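Local coordinates for Lactamase_B domain-containing protein (Pontibacter korlensis, PDB 6XFR) that probably hydrolyses beta-lactam antibiotics to substituted beta-amino acids as a zinc-dependent class B1 metallo-beta-lactamase, at residues 9-21 / 34-48. Numbering follows the deposited sequence.
Sequences EVTKISSKVWIHT and HGLIVSTKEGAVLID
His20 lays its imidazole across Gly35, whose CA sits over one ring face, 3.4 Å from the centroid. With no side chain there, the glycine leaves a hollow that the ring fills, and chi1 of 61° swings the ring across the neighbouring strand. His20 NE2 thereby passes beyond Gly35 to the end of strand 43-47, with weak hydrogen bonds to Ile47 O (3.3 Å) and, just after the strand, Asp48 O (3.2 Å). Beside the ring, Ile37 CG1 packs at its edge near CD2, while Ile37 CD1 reaches Val10 CG1 on the strand beyond; Leu59 and Trp62 of helix 53-67 cover this face. Farther along, Ser39 CB abuts the Trp18 ring edge at CZ3 (3.5 Å).

On the other face, Leu36 CD2 wedges between Ile19 CG1 (3.6 Å) and Val17 CG1 (3.9 Å). Next to them, Thr21 OG1 meets His34 ND1 in the imidazole plane, a hydrogen bond that probably helps fix the ring's rotation; Trp205 packs edge-to-face on it.

Both segments belong to the antiparallel hairpin of strands 17-25 and 30-40 in the αββα sandwich. Five backbone hydrogen bonds form its ladder, apolar on both faces; the polar histidine end lies near zinc, His34's side chain about 7 Å from the ion.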
loop_
_atom_site.group_PDB
_atom_site.type_symbol
_atom_site.label_atom_id
_atom_site.label_comp_id
_atom_site.label_asym_id
_atom_site.label_seq_id
_atom_site.Cartn_x
_atom_site.Cartn_y
_atom_site.Cartn_z
ATOM N N GLU B 9 -5.081 -13.016 4.876
ATOM C CA GLU B 9 -4.388 -11.939 5.558
ATOM C C GLU B 9 -5.186 -10.651 5.447
ATOM O O GLU B 9 -5.840 -10.403 4.426
ATOM C CB GLU B 9 -3.015 -11.748 4.972
ATOM C CG GLU B 9 -1.979 -12.181 5.913
ATOM C CD GLU B 9 -1.929 -11.234 7.089
ATOM O OE1 GLU B 9 -1.251 -10.186 6.972
ATOM O OE2 GLU B 9 -2.615 -11.506 8.110
ATOM N N VAL B 10 -5.165 -9.847 6.508
ATOM C CA VAL B 10 -5.900 -8.586 6.552
ATOM C C VAL B 10 -4.934 -7.470 6.934
ATOM O O VAL B 10 -4.178 -7.599 7.912
ATOM C CB VAL B 10 -7.086 -8.638 7.528
ATOM C CG1 VAL B 10 -7.857 -7.335 7.479
ATOM C CG2 VAL B 10 -7.970 -9.790 7.174
ATOM N N THR B 11 -4.922 -6.392 6.137
ATOM C CA THR B 11 -4.105 -5.228 6.467
ATOM C C THR B 11 -4.932 -3.952 6.413
ATOM O O THR B 11 -5.781 -3.789 5.534
ATOM C CB THR B 11 -2.883 -5.122 5.535
ATOM O OG1 THR B 11 -3.266 -5.481 4.202
ATOM C CG2 THR B 11 -1.770 -6.047 6.007
ATOM N N LYS B 12 -4.633 -3.034 7.332
ATOM C CA LYS B 12 -5.359 -1.780 7.464
ATOM C C LYS B 12 -4.687 -0.709 6.607
ATOM O O LYS B 12 -3.465 -0.563 6.635
ATOM C CB LYS B 12 -5.390 -1.357 8.930
ATOM C CG LYS B 12 -6.753 -0.959 9.418
ATOM C CD LYS B 12 -6.736 -0.435 10.851
ATOM C CE LYS B 12 -7.944 0.478 11.059
ATOM N NZ LYS B 12 -8.019 0.959 12.482
ATOM N N ILE B 13 -5.466 0.044 5.835
ATOM C CA ILE B 13 -4.874 1.126 5.059
ATOM C C ILE B 13 -5.393 2.513 5.439
ATOM O O ILE B 13 -4.718 3.506 5.136
ATOM C CB ILE B 13 -5.037 0.889 3.542
ATOM C CG1 ILE B 13 -6.506 0.845 3.083
ATOM C CG2 ILE B 13 -4.289 -0.369 3.091
ATOM C CD1 ILE B 13 -6.573 0.776 1.562
ATOM N N SER B 14 -6.576 2.626 6.041
ATOM C CA SER B 14 -7.209 3.863 6.481
ATOM C C SER B 14 -7.831 3.557 7.832
ATOM O O SER B 14 -7.926 2.397 8.226
ATOM C CB SER B 14 -8.260 4.326 5.463
ATOM O OG SER B 14 -8.580 5.693 5.623
ATOM N N SER B 15 -8.281 4.574 8.550
ATOM C CA SER B 15 -8.734 4.283 9.902
ATOM C C SER B 15 -9.934 3.333 9.931
ATOM O O SER B 15 -10.102 2.622 10.923
ATOM C CB SER B 15 -9.001 5.581 10.679
ATOM O OG SER B 15 -10.305 6.070 10.512
ATOM N N LYS B 16 -10.724 3.239 8.845
ATOM C CA LYS B 16 -11.893 2.355 8.781
ATOM C C LYS B 16 -11.883 1.390 7.587
ATOM O O LYS B 16 -12.922 0.780 7.289
ATOM C CB LYS B 16 -13.185 3.186 8.722
ATOM C CG LYS B 16 -13.490 4.033 9.946
ATOM C CD LYS B 16 -13.569 3.200 11.189
ATOM C CE LYS B 16 -14.037 4.044 12.358
ATOM N NZ LYS B 16 -13.430 3.528 13.622
ATOM N N VAL B 17 -10.754 1.227 6.893
ATOM C CA VAL B 17 -10.662 0.413 5.677
ATOM C C VAL B 17 -9.540 -0.606 5.847
ATOM O O VAL B 17 -8.428 -0.261 6.276
ATOM C CB VAL B 17 -10.411 1.260 4.413
ATOM C CG1 VAL B 17 -10.378 0.375 3.139
ATOM C CG2 VAL B 17 -11.405 2.416 4.316
ATOM N N TRP B 18 -9.849 -1.858 5.548
ATOM C CA TRP B 18 -8.898 -2.950 5.507
ATOM C C TRP B 18 -8.869 -3.564 4.117
ATOM O O TRP B 18 -9.826 -3.465 3.356
ATOM C CB TRP B 18 -9.258 -4.039 6.510
ATOM C CG TRP B 18 -9.056 -3.691 7.966
ATOM C CD1 TRP B 18 -8.021 -4.094 8.774
ATOM C CD2 TRP B 18 -9.944 -2.935 8.811
ATOM N NE1 TRP B 18 -8.203 -3.625 10.057
ATOM C CE2 TRP B 18 -9.375 -2.914 10.108
ATOM C CE3 TRP B 18 -11.154 -2.261 8.596
ATOM C CZ2 TRP B 18 -9.971 -2.231 11.181
ATOM C CZ3 TRP B 18 -11.745 -1.589 9.679
ATOM C CH2 TRP B 18 -11.143 -1.579 10.946
ATOM N N ILE B 19 -7.770 -4.238 3.800
ATOM C CA ILE B 19 -7.689 -5.085 2.623
ATOM C C ILE B 19 -7.545 -6.507 3.119
ATOM O O ILE B 19 -6.637 -6.792 3.906
ATOM C CB ILE B 19 -6.520 -4.711 1.704
ATOM C CG1 ILE B 19 -6.799 -3.365 1.016
ATOM C CG2 ILE B 19 -6.312 -5.788 0.658
ATOM C CD1 ILE B 19 -5.547 -2.674 0.519
ATOM N N HIS B 20 -8.468 -7.381 2.710
ATOM C CA HIS B 20 -8.320 -8.802 2.955
ATOM C C HIS B 20 -7.668 -9.428 1.734
ATOM O O HIS B 20 -7.935 -9.010 0.595
ATOM C CB HIS B 20 -9.666 -9.479 3.293
ATOM C CG HIS B 20 -10.725 -9.394 2.225
ATOM N ND1 HIS B 20 -10.811 -10.295 1.180
ATOM C CD2 HIS B 20 -11.786 -8.555 2.084
ATOM C CE1 HIS B 20 -11.846 -9.982 0.418
ATOM N NE2 HIS B 20 -12.457 -8.934 0.942
ATOM N N THR B 21 -6.763 -10.387 1.979
ATOM C CA THR B 21 -6.011 -11.030 0.904
ATOM C C THR B 21 -6.133 -12.530 1.085
ATOM O O THR B 21 -5.780 -13.069 2.137
ATOM C CB THR B 21 -4.530 -10.604 0.840
ATOM O OG1 THR B 21 -4.440 -9.204 0.561
ATOM C CG2 THR B 21 -3.816 -11.337 -0.297
ATOM N N HIS B 34 -7.328 -9.636 -3.493
ATOM C CA HIS B 34 -7.618 -8.576 -2.541
ATOM C C HIS B 34 -9.099 -8.218 -2.580
ATOM O O HIS B 34 -9.717 -8.177 -3.653
ATOM C CB HIS B 34 -6.763 -7.337 -2.827
ATOM C CG HIS B 34 -5.299 -7.616 -2.818
ATOM N ND1 HIS B 34 -4.672 -8.247 -1.763
ATOM C CD2 HIS B 34 -4.331 -7.361 -3.730
ATOM C CE1 HIS B 34 -3.381 -8.371 -2.027
ATOM N NE2 HIS B 34 -3.148 -7.839 -3.212
ATOM N N GLY B 35 -9.675 -8.019 -1.389
ATOM C CA GLY B 35 -10.942 -7.333 -1.238
ATOM C C GLY B 35 -10.794 -6.242 -0.190
ATOM O O GLY B 35 -9.719 -6.051 0.380
ATOM N N LEU B 36 -11.901 -5.549 0.071
ATOM C CA LEU B 36 -11.955 -4.535 1.121
ATOM C C LEU B 36 -12.913 -4.955 2.224
ATOM O O LEU B 36 -13.921 -5.636 1.985
ATOM C CB LEU B 36 -12.434 -3.188 0.600
ATOM C CG LEU B 36 -11.546 -2.354 -0.296
ATOM C CD1 LEU B 36 -12.174 -0.952 -0.455
ATOM C CD2 LEU B 36 -10.164 -2.283 0.308
ATOM N N ILE B 37 -12.586 -4.519 3.436
ATOM C CA ILE B 37 -13.531 -4.443 4.545
ATOM C C ILE B 37 -13.609 -2.983 4.942
ATOM O O ILE B 37 -12.581 -2.306 5.009
ATOM C CB ILE B 37 -13.105 -5.300 5.749
ATOM C CG1 ILE B 37 -12.428 -6.590 5.291
ATOM C CG2 ILE B 37 -14.296 -5.540 6.674
ATOM C CD1 ILE B 37 -11.840 -7.373 6.410
ATOM N N VAL B 38 -14.822 -2.484 5.118
ATOM C CA VAL B 38 -15.061 -1.130 5.600
ATOM C C VAL B 38 -15.902 -1.180 6.867
ATOM O O VAL B 38 -16.983 -1.786 6.890
ATOM C CB VAL B 38 -15.689 -0.252 4.509
ATOM C CG1 VAL B 38 -15.840 1.170 5.021
ATOM C CG2 VAL B 38 -14.744 -0.260 3.318
ATOM N N SER B 39 -15.392 -0.542 7.915
ATOM C CA SER B 39 -16.071 -0.473 9.200
ATOM C C SER B 39 -16.877 0.815 9.270
ATOM O O SER B 39 -16.394 1.871 8.859
ATOM C CB SER B 39 -15.067 -0.546 10.355
ATOM O OG SER B 39 -15.745 -0.756 11.585
ATOM N N THR B 40 -18.121 0.717 9.728
ATOM C CA THR B 40 -18.994 1.881 9.853
ATOM C C THR B 40 -19.559 1.878 11.257
ATOM O O THR B 40 -19.329 0.948 12.038
ATOM C CB THR B 40 -20.134 1.932 8.800
ATOM O OG1 THR B 40 -21.237 1.136 9.227
ATOM C CG2 THR B 40 -19.674 1.416 7.441
ATOM N N LYS B 41 -20.256 2.956 11.593
ATOM C CA LYS B 41 -20.842 3.015 12.913
ATOM C C LYS B 41 -21.955 2.009 13.070
ATOM O O LYS B 41 -22.364 1.757 14.199
ATOM C CB LYS B 41 -21.408 4.413 13.183
ATOM C CG LYS B 41 -20.327 5.486 13.313
ATOM C CD LYS B 41 -20.889 6.910 13.344
ATOM C CE LYS B 41 -20.239 7.763 12.259
ATOM N NZ LYS B 41 -18.753 7.557 12.232
ATOM N N GLU B 42 -22.390 1.364 11.984
ATOM C CA GLU B 42 -23.599 0.538 12.018
ATOM C C GLU B 42 -23.383 -0.843 11.418
ATOM O O GLU B 42 -24.349 -1.492 11.038
ATOM C CB GLU B 42 -24.774 1.217 11.299
ATOM C CG GLU B 42 -25.460 2.286 12.116
ATOM C CD GLU B 42 -25.557 1.924 13.597
ATOM O OE1 GLU B 42 -26.126 0.866 13.933
ATOM O OE2 GLU B 42 -25.078 2.714 14.439
ATOM N N GLY B 43 -22.144 -1.295 11.303
ATOM C CA GLY B 43 -21.838 -2.582 10.721
ATOM C C GLY B 43 -20.734 -2.465 9.692
ATOM O O GLY B 43 -20.295 -1.377 9.317
ATOM N N ALA B 44 -20.304 -3.632 9.218
ATOM C CA ALA B 44 -19.191 -3.723 8.287
ATOM C C ALA B 44 -19.688 -4.019 6.882
ATOM O O ALA B 44 -20.702 -4.693 6.681
ATOM C CB ALA B 44 -18.175 -4.785 8.730
ATOM N N VAL B 45 -18.979 -3.474 5.910
ATOM C CA VAL B 45 -19.252 -3.744 4.510
ATOM C C VAL B 45 -18.123 -4.572 3.941
ATOM O O VAL B 45 -16.946 -4.337 4.237
ATOM C CB VAL B 45 -19.454 -2.468 3.692
ATOM C CG1 VAL B 45 -19.444 -2.807 2.213
ATOM C CG2 VAL B 45 -20.742 -1.856 4.109
ATOM N N LEU B 46 -18.504 -5.551 3.136
ATOM C CA LEU B 46 -17.608 -6.509 2.520
ATOM C C LEU B 46 -17.594 -6.218 1.030
ATOM O O LEU B 46 -18.647 -6.198 0.392
ATOM C CB LEU B 46 -18.101 -7.926 2.789
ATOM C CG LEU B 46 -17.049 -8.988 2.889
ATOM C CD1 LEU B 46 -15.905 -8.414 3.698
ATOM C CD2 LEU B 46 -17.694 -10.149 3.567
ATOM N N ILE B 47 -16.438 -5.871 0.505
ATOM C CA ILE B 47 -16.257 -5.730 -0.933
ATOM C C ILE B 47 -15.412 -6.917 -1.368
ATOM O O ILE B 47 -14.204 -6.963 -1.089
ATOM C CB ILE B 47 -15.626 -4.386 -1.322
ATOM C CG1 ILE B 47 -16.427 -3.232 -0.714
ATOM C CG2 ILE B 47 -15.565 -4.250 -2.845
ATOM C CD1 ILE B 47 -17.837 -3.227 -1.110
ATOM N N ASP B 48 -16.060 -7.859 -2.064
ATOM C CA ASP B 48 -15.499 -9.158 -2.418
ATOM C C ASP B 48 -15.544 -10.143 -1.258
ATOM O O ASP B 48 -15.382 -9.765 -0.091
ATOM C CB ASP B 48 -14.059 -9.045 -2.903
ATOM C CG ASP B 48 -13.977 -8.605 -4.335
ATOM O OD1 ASP B 48 -12.841 -8.423 -4.824
ATOM O OD2 ASP B 48 -15.055 -8.427 -4.962
#